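PDB 2QL8: putative redox protein from Lactobacillus casei, which is a putative redox protein of the OsmC/Ohr family that probably helps to detoxify peroxides. Local coordinates for the interface of chains A and B. Numbering follows the deposited sequence. Chains: chain A/B, Putative redox protein.

The interface of chains A and B. Residues chain A 57-58, 61, 78-79; chain B 16-18, 26.
An antiparallel beta bridge between A:Val79 and B:Asn18 joins strand 77-88 of chain A to strand 12-18 of chain B. The sheet of one subunit is thus extended by a strand of the other, beside helix 48-70 of chain A. OsmC/Ohr proteins are typically intertwined dimers, so this two-fold interface is probably the biological one. Two backbone hydrogen bonds make the bridge. B:Asn18 N gives its hydrogen to A:Val79 O at 2.9 Å. A:Val79 N returns one to B:Asn18 O at 3.0 Å.

B:Asn18 is the last residue of its strand, and its side chain turns toward the helix. CG stands anti to the backbone N (chi1 -167°), which carries the amide past A:Ser57 to A:Thr58. The amide nitrogen ND2 donates to the A:Thr58 hydroxyl OG1 at 3.0 Å. The bond is fairly straight, 165° at the hydrogen, and OG1 lies in the amide plane. This helps to hold the amide's rotation. CB of B:Asn18 packs on the backbone carbonyl A:Ser57 O at 3.7 Å.

A:Glu61, one turn further along the helix, lays its CB and CG over one face of the B:Asn18 amide. Its CG sits 3.5 Å from the amide oxygen B:Asn18 OD1. The chain bends at chi2 (76°), and the carboxylate swings toward the strand. The backbone oxygen B:Asn18 O stands over the flat face of this carboxylate, 3.3 Å from A:Glu61 CD. This is a contact without a hydrogen bond.

An alanine in place of B:Asn18 would probably leave the A:Thr58 hydroxyl without its amide donor and open a gap beside A:Glu61 CB and CG. The methyl B:Ala26 CB flanks the same hydroxyl, 3.2 Å from A:Thr58 OG1.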
# COMPACT_ATOMS: atom_id res chain seq x y z
N SER A 57 -1.40 4.79 -6.68
CA SER A 57 -1.93 5.83 -7.59
C SER A 57 -1.57 7.22 -7.08
O SER A 57 -1.16 8.10 -7.86
CB SER A 57 -3.45 5.65 -7.81
OG SER A 57 -4.22 5.86 -6.62
N THR A 58 -1.72 7.45 -5.77
CA THR A 58 -1.41 8.75 -5.17
C THR A 58 0.07 9.06 -5.25
O THR A 58 0.45 10.20 -5.56
CB THR A 58 -1.96 8.83 -3.73
OG1 THR A 58 -3.38 8.64 -3.76
CG2 THR A 58 -1.64 10.15 -3.05
N GLU A 61 1.07 9.73 -8.87
CA GLU A 61 0.51 11.01 -9.29
C GLU A 61 1.34 12.17 -8.70
O GLU A 61 1.63 13.17 -9.39
CB GLU A 61 -0.97 11.09 -8.92
CG GLU A 61 -1.67 12.43 -9.33
CD GLU A 61 -1.98 12.55 -10.81
OE1 GLU A 61 -1.37 11.82 -11.63
OE2 GLU A 61 -2.86 13.43 -11.11
N ALA A 78 -2.69 11.83 -14.79
CA ALA A 78 -3.60 11.00 -14.00
C ALA A 78 -3.05 9.61 -13.96
O ALA A 78 -2.39 9.13 -14.92
CB ALA A 78 -5.01 11.02 -14.59
N VAL A 79 -3.34 8.91 -12.86
CA VAL A 79 -2.87 7.53 -12.67
C VAL A 79 -4.05 6.65 -12.23
O VAL A 79 -4.81 7.04 -11.34
CB VAL A 79 -1.72 7.46 -11.62
CG1 VAL A 79 -1.23 6.02 -11.42
CG2 VAL A 79 -0.56 8.41 -12.03
N ALA B 16 -8.05 1.88 -8.52
CA ALA B 16 -7.91 3.11 -7.76
C ALA B 16 -7.40 4.17 -8.73
O ALA B 16 -6.56 3.89 -9.57
CB ALA B 16 -6.91 2.96 -6.63
N ILE B 17 -7.91 5.37 -8.57
CA ILE B 17 -7.52 6.51 -9.41
C ILE B 17 -7.07 7.70 -8.56
O ILE B 17 -7.65 8.01 -7.51
CB ILE B 17 -8.69 6.95 -10.33
CG1 ILE B 17 -8.98 5.86 -11.35
CG2 ILE B 17 -8.35 8.25 -11.06
CD1 ILE B 17 -10.29 6.02 -12.10
N ASN B 18 -6.02 8.36 -9.02
CA ASN B 18 -5.68 9.69 -8.54
C ASN B 18 -5.41 10.57 -9.75
O ASN B 18 -4.45 10.36 -10.49
CB ASN B 18 -4.50 9.70 -7.54
CG ASN B 18 -4.37 11.04 -6.81
OD1 ASN B 18 -4.58 12.11 -7.42
ND2 ASN B 18 -4.05 11.00 -5.51
N ALA B 26 -7.95 10.61 -3.80
CA ALA B 26 -7.81 9.35 -4.53
C ALA B 26 -9.10 8.59 -4.30
O ALA B 26 -9.72 8.74 -3.25
CB ALA B 26 -6.57 8.50 -4.06